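Local coordinates for LAE5 (Uncultured bacterium, PDB 5JD3), which is probably an esterase of the GDSL-like lipase/acylhydrolase family, expected to hydrolyse ester bonds with a nucleophilic serine, at residues M153-P158 / R181-R186; M109-N114 / K137-L142. All blocks are in the same frame, centred on the assembly; numbering follows the deposited sequence.

Interaction 1: M153-P158 / R181-R186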
loop_
_atom_site.group_PDB
_atom_site.type_symbol
_atom_site.label_atom_id
_atom_site.label_comp_id
_atom_site.label_asym_id
_atom_site.label_seq_id
_atom_site.Cartn_x
_atom_site.Cartn_y
_atom_site.Cartn_z
ATOM N N MET A 153 10.822 3.801 6.082
ATOM C CA MET A 153 10.069 2.873 5.249
ATOM C C MET A 153 8.709 2.569 5.864
ATOM O O MET A 153 8.614 2.195 7.033
ATOM C CB MET A 153 10.857 1.581 5.039
ATOM C CG MET A 153 10.284 0.689 3.952
ATOM S SD MET A 153 11.497 -0.463 3.286
ATOM C CE MET A 153 10.602 -1.110 1.876
ATOM N N ILE A 154 7.658 2.733 5.068
ATOM C CA ILE A 154 6.294 2.543 5.546
ATOM C C ILE A 154 5.652 1.299 4.943
ATOM O O ILE A 154 5.633 1.129 3.724
ATOM C CB ILE A 154 5.407 3.765 5.225
ATOM C CG1 ILE A 154 6.009 5.043 5.817
ATOM C CG2 ILE A 154 3.997 3.551 5.743
ATOM C CD1 ILE A 154 6.786 5.876 4.820
ATOM N N LEU A 155 5.125 0.432 5.800
ATOM C CA LEU A 155 4.436 -0.766 5.341
ATOM C C LEU A 155 2.934 -0.654 5.578
ATOM O O LEU A 155 2.482 -0.540 6.716
ATOM C CB LEU A 155 4.989 -2.010 6.039
ATOM C CG LEU A 155 6.480 -2.276 5.822
ATOM C CD1 LEU A 155 6.888 -3.613 6.424
ATOM C CD2 LEU A 155 6.820 -2.223 4.342
ATOM N N LEU A 156 2.169 -0.678 4.492
ATOM C CA LEU A 156 0.715 -0.621 4.579
ATOM C C LEU A 156 0.133 -2.020 4.435
ATOM O O LEU A 156 0.360 -2.694 3.430
ATOM C CB LEU A 156 0.135 0.310 3.509
ATOM C CG LEU A 156 0.438 1.810 3.610
ATOM C CD1 LEU A 156 1.805 2.153 3.034
ATOM C CD2 LEU A 156 -0.654 2.621 2.927
ATOM N N THR A 157 -0.616 -2.452 5.445
ATOM C CA THR A 157 -1.154 -3.807 5.475
ATOM C C THR A 157 -2.130 -4.057 4.328
ATOM O O THR A 157 -2.866 -3.156 3.920
ATOM C CB THR A 157 -1.860 -4.105 6.822
ATOM O OG1 THR A 157 -2.259 -5.480 6.868
ATOM C CG2 THR A 157 -3.084 -3.223 7.005
ATOM N N PRO A 158 -2.119 -5.282 3.783
ATOM C CA PRO A 158 -3.159 -5.653 2.823
ATOM C C PRO A 158 -4.502 -5.723 3.533
ATOM O O PRO A 158 -4.532 -5.910 4.749
ATOM C CB PRO A 158 -2.712 -7.031 2.329
ATOM C CG PRO A 158 -1.881 -7.574 3.447
ATOM C CD PRO A 158 -1.169 -6.383 4.023
ATOM N N ARG A 181 3.302 -7.225 9.811
ATOM C CA ARG A 181 3.521 -6.543 11.080
ATOM C C ARG A 181 4.841 -6.953 11.720
ATOM O O ARG A 181 5.588 -6.108 12.211
ATOM C CB ARG A 181 2.371 -6.820 12.053
ATOM C CG ARG A 181 1.089 -6.053 11.766
ATOM C CD ARG A 181 0.053 -6.307 12.852
ATOM N NE ARG A 181 -1.278 -5.834 12.482
ATOM C CZ ARG A 181 -1.784 -4.659 12.845
ATOM N NH1 ARG A 181 -3.007 -4.317 12.462
ATOM N NH2 ARG A 181 -1.070 -3.828 13.593
ATOM N N ARG A 182 5.127 -8.251 11.713
ATOM C CA ARG A 182 6.337 -8.758 12.350
ATOM C C ARG A 182 7.578 -8.453 11.515
ATOM O O ARG A 182 8.702 -8.563 12.004
ATOM C CB ARG A 182 6.226 -10.264 12.605
ATOM C CG ARG A 182 6.152 -11.121 11.357
ATOM C CD ARG A 182 6.058 -12.594 11.720
ATOM N NE ARG A 182 7.222 -13.044 12.477
ATOM C CZ ARG A 182 7.333 -14.247 13.032
ATOM N NH1 ARG A 182 6.346 -15.125 12.920
ATOM N NH2 ARG A 182 8.431 -14.571 13.703
ATOM N N VAL A 183 7.373 -8.071 10.259
ATOM C CA VAL A 183 8.473 -7.622 9.414
ATOM C C VAL A 183 8.777 -6.156 9.707
ATOM O O VAL A 183 9.939 -5.755 9.793
ATOM C CB VAL A 183 8.158 -7.802 7.913
ATOM C CG1 VAL A 183 9.232 -7.149 7.057
ATOM C CG2 VAL A 183 8.037 -9.278 7.574
ATOM N N ALA A 184 7.721 -5.364 9.873
ATOM C CA ALA A 184 7.860 -3.950 10.201
ATOM C C ALA A 184 8.541 -3.767 11.553
ATOM O O ALA A 184 9.444 -2.942 11.696
ATOM C CB ALA A 184 6.499 -3.268 10.196
ATOM N N GLU A 185 8.103 -4.544 12.538
ATOM C CA GLU A 185 8.676 -4.494 13.879
ATOM C C GLU A 185 10.149 -4.887 13.854
ATOM O O GLU A 185 10.967 -4.322 14.579
ATOM C CB GLU A 185 7.891 -5.412 14.826
ATOM C CG GLU A 185 8.340 -5.388 16.288
ATOM C CD GLU A 185 9.547 -6.271 16.565
ATOM O OE1 GLU A 185 9.772 -7.234 15.803
ATOM O OE2 GLU A 185 10.269 -6.002 17.548
ATOM N N ARG A 186 10.477 -5.858 13.009
ATOM C CA ARG A 186 11.818 -6.425 12.963
ATOM C C ARG A 186 12.839 -5.454 12.373
ATOM O O ARG A 186 14.025 -5.517 12.697
ATOM C CB ARG A 186 11.801 -7.728 12.162
ATOM C CG ARG A 186 13.015 -8.616 12.361
ATOM C CD ARG A 186 12.649 -10.074 12.134
ATOM N NE ARG A 186 11.888 -10.257 10.901
ATOM C CZ ARG A 186 11.271 -11.385 10.564
ATOM N NH1 ARG A 186 11.320 -12.436 11.369
ATOM N NH2 ARG A 186 10.601 -11.459 9.422
#
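Leu155 reaches helix 168-187 through two favourable torsions: CG lies anti to the carbonyl carbon (chi1 -60°), and CD1 continues anti to CA (chi2 -174°), the extended branch that spans from sheet to helix. The backbones come closest at Leu155 and Ala184, whose CA atoms are 6.7 Å apart; the side chain that faces the strand there is no more than a methyl. CD1 of Leu155 rests on this methyl, 3.8 Å from Ala184 CB, and is almost as close to the helix backbone, with Ala184 CA at 3.9 Å. On the neighbouring helix position CG1 of Val183, itself anti to the backbone N (chi1 172°), adds a looser contact 4.3 Å from the same CD1. One leucine methyl therefore makes the closest contacts, in a small and entirely apolar patch with all three touching residues buried. Leu155 also touches Met109 of the adjacent strand and Val143 of helix 132-146, which places it where two helices on this face of the sheet meet the strands beneath.

Polar groups lie at the flanks. The CB of Arg181 points away from the strand, although the end of its long chain comes nearer, and NH1 forms a salt bridge with Asp193 OD2; the side chain of Thr157 packs on the same aspartate just past the strand end. On the other flank Arg186 NH2 takes part in weak, long ion pairs with Asp140 and Glu136 of helix 132-146. Leu155 is bonded through its backbone to Leu190 and Val192, so the strand that follows the helix lies directly beside the one that precedes it. Strand 152-156, helix 168-187 and strand 190-192 thus make a beta-alpha-beta crossover, the repeating connection of the three-layer alpha/beta/alpha fold of GDSL hydrolases.

Interaction 2: M109-N114 / K137-L142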
loop_
_atom_site.group_PDB
_atom_site.type_symbol
_atom_site.label_atom_id
_atom_site.label_comp_id
_atom_site.label_asym_id
_atom_site.label_seq_id
_atom_site.Cartn_x
_atom_site.Cartn_y
_atom_site.Cartn_z
ATOM N N MET A 109 5.171 0.789 0.983
ATOM C CA MET A 109 4.817 -0.426 0.264
ATOM C C MET A 109 3.511 -1.027 0.763
ATOM O O MET A 109 3.299 -1.185 1.967
ATOM C CB MET A 109 5.941 -1.458 0.371
ATOM C CG MET A 109 5.576 -2.827 -0.182
ATOM S SD MET A 109 7.010 -3.896 -0.395
ATOM C CE MET A 109 7.859 -3.639 1.159
ATOM N N MET A 110 2.635 -1.352 -0.179
ATOM C CA MET A 110 1.387 -2.028 0.131
ATOM C C MET A 110 1.195 -3.211 -0.805
ATOM O O MET A 110 0.907 -3.040 -1.991
ATOM C CB MET A 110 0.209 -1.065 0.023
ATOM C CG MET A 110 -1.129 -1.750 0.147
ATOM S SD MET A 110 -2.511 -0.610 0.053
ATOM C CE MET A 110 -3.820 -1.775 -0.267
ATOM N N ILE A 111 1.362 -4.415 -0.269
ATOM C CA ILE A 111 1.297 -5.620 -1.081
ATOM C C ILE A 111 0.769 -6.790 -0.253
ATOM O O ILE A 111 0.957 -6.836 0.965
ATOM C CB ILE A 111 2.687 -5.962 -1.677
ATOM C CG1 ILE A 111 2.554 -6.900 -2.878
ATOM C CG2 ILE A 111 3.623 -6.525 -0.609
ATOM C CD1 ILE A 111 1.926 -6.245 -4.089
ATOM N N GLY A 112 0.086 -7.723 -0.908
ATOM C CA GLY A 112 -0.449 -8.883 -0.220
ATOM C C GLY A 112 -1.851 -9.271 -0.648
ATOM O O GLY A 112 -2.239 -10.432 -0.524
ATOM N N ILE A 113 -2.613 -8.302 -1.149
ATOM C CA ILE A 113 -3.993 -8.547 -1.557
ATOM C C ILE A 113 -4.077 -9.611 -2.648
ATOM O O ILE A 113 -4.788 -10.605 -2.498
ATOM C CB ILE A 113 -4.674 -7.255 -2.052
ATOM C CG1 ILE A 113 -4.925 -6.307 -0.879
ATOM C CG2 ILE A 113 -5.988 -7.576 -2.749
ATOM C CD1 ILE A 113 -5.678 -5.050 -1.260
ATOM N N ASN A 114 -3.345 -9.406 -3.739
ATOM C CA ASN A 114 -3.326 -10.370 -4.833
ATOM C C ASN A 114 -2.662 -11.678 -4.422
ATOM O O ASN A 114 -3.012 -12.746 -4.922
ATOM C CB ASN A 114 -2.617 -9.781 -6.052
ATOM C CG ASN A 114 -3.392 -8.639 -6.677
ATOM O OD1 ASN A 114 -4.619 -8.684 -6.772
ATOM N ND2 ASN A 114 -2.678 -7.604 -7.103
ATOM N N LYS A 137 9.250 -14.192 3.624
ATOM C CA LYS A 137 10.649 -14.211 3.214
ATOM C C LYS A 137 10.963 -13.120 2.193
ATOM O O LYS A 137 11.973 -12.427 2.307
ATOM C CB LYS A 137 11.011 -15.582 2.639
ATOM C CG LYS A 137 12.495 -15.781 2.373
ATOM C CD LYS A 137 13.097 -16.776 3.354
ATOM C CE LYS A 137 14.504 -17.179 2.944
ATOM N NZ LYS A 137 15.099 -18.163 3.894
ATOM N N THR A 138 10.089 -12.969 1.203
ATOM C CA THR A 138 10.286 -11.977 0.151
ATOM C C THR A 138 10.090 -10.557 0.675
ATOM O O THR A 138 10.879 -9.662 0.373
ATOM C CB THR A 138 9.328 -12.214 -1.034
ATOM O OG1 THR A 138 9.424 -13.577 -1.464
ATOM C CG2 THR A 138 9.673 -11.295 -2.195
ATOM N N LEU A 139 9.035 -10.359 1.460
ATOM C CA LEU A 139 8.725 -9.048 2.025
ATOM C C LEU A 139 9.827 -8.580 2.970
ATOM O O LEU A 139 10.238 -7.421 2.934
ATOM C CB LEU A 139 7.386 -9.089 2.763
ATOM C CG LEU A 139 6.836 -7.777 3.324
ATOM C CD1 LEU A 139 6.478 -6.825 2.198
ATOM C CD2 LEU A 139 5.629 -8.046 4.208
ATOM N N ASP A 140 10.297 -9.493 3.813
ATOM C CA ASP A 140 11.376 -9.204 4.750
ATOM C C ASP A 140 12.667 -8.876 4.010
ATOM O O ASP A 140 13.441 -8.018 4.436
ATOM C CB ASP A 140 11.590 -10.392 5.693
ATOM C CG ASP A 140 12.815 -10.228 6.572
ATOM O OD1 ASP A 140 12.685 -9.649 7.670
ATOM O OD2 ASP A 140 13.905 -10.686 6.167
ATOM N N GLU A 141 12.937 -9.567 2.921
ATOM C CA GLU A 141 14.123 -9.326 2.115
ATOM C C GLU A 141 14.114 -7.992 1.393
ATOM O O GLU A 141 15.105 -7.327 1.330
ATOM C CB GLU A 141 14.438 -10.502 1.200
ATOM C CG GLU A 141 15.350 -10.240 0.006
ATOM C CD GLU A 141 16.841 -9.931 0.303
ATOM O OE1 GLU A 141 17.346 -10.104 1.450
ATOM O OE2 GLU A 141 17.552 -9.500 -0.631
ATOM N N LEU A 142 12.972 -7.615 0.851
ATOM C CA LEU A 142 12.858 -6.312 0.206
ATOM C C LEU A 142 13.105 -5.190 1.206
ATOM O O LEU A 142 13.808 -4.222 0.913
ATOM C CB LEU A 142 11.481 -6.143 -0.438
ATOM C CG LEU A 142 11.143 -7.059 -1.614
ATOM C CD1 LEU A 142 9.737 -6.776 -2.120
ATOM C CD2 LEU A 142 12.162 -6.895 -2.731
#
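Met109 and Ile111 meet Leu139 and Leu142 where helix 132-146 covers the C-terminal end of strand 106-110, a strand of the parallel sheet in the alpha/beta/alpha fold of GDSL hydrolases. Apolar contacts account for the whole direct interface, and CD1 of Leu139 is its hub. The Met109 chain runs out extended and then bends at its last torsion (chi3 46°), bringing CE to 3.6 Å from Leu139 CD1. The sulfur lies alongside, with SD 3.9 Å from that methyl, as the methionine and leucine chains overlap side by side, their ends pointing opposite ways. From Ile111 it is the CG2 branch that touches, 4.0 Å from Leu139 CD1. One helical turn on, Leu142 CD1 approaches Met109 SD more loosely, at 4.3 Å. Leu91 of helix 88-100 packs against both Met109 and Ile111.

In backbone geometry, Gly112, with phi 138°, is the N-cap of helix 113-121 and lets the chain turn from the strand into the helix that begins at Ile113.

Polar interactions lie around this core. Asp140, on the other side of the helix, is hydrogen-bonded to His187 NE2. The Gly-Ile-Asn sequence matches a conserved GDSL-family block whose asparagine probably helps form the oxyanion hole, as in relatives; here Asn114 ND2 donates to Asn86 O. Beside the apolar patch, the hydroxyl of Tyr135, from the same covering helix, hydrogen-bonds the backbone O of Ile111.

Overall arrangement
From the N terminus, the chain first supplies residues 109-114, then folds through helix 113-121 and into helix 132-146, where interaction 2 closes a loop of 22 intervening residues. The chain next enters strand 152-156 and, after another 22 residues, interaction 1 closes the second loop on helix 168-187. The loops follow in series, neither nested nor crossed. They are joined through the sheet: strands 106-110 and 152-156 are neighbours, with probable hydrogen bonds from Met109 N to Ile154 O and from Leu156 N to Met109 O. Leu155 CD2 lies 3.6 Å from Met109 CE, so the two buried patches under helices 132-146 and 168-187 run together on one face of the sheet.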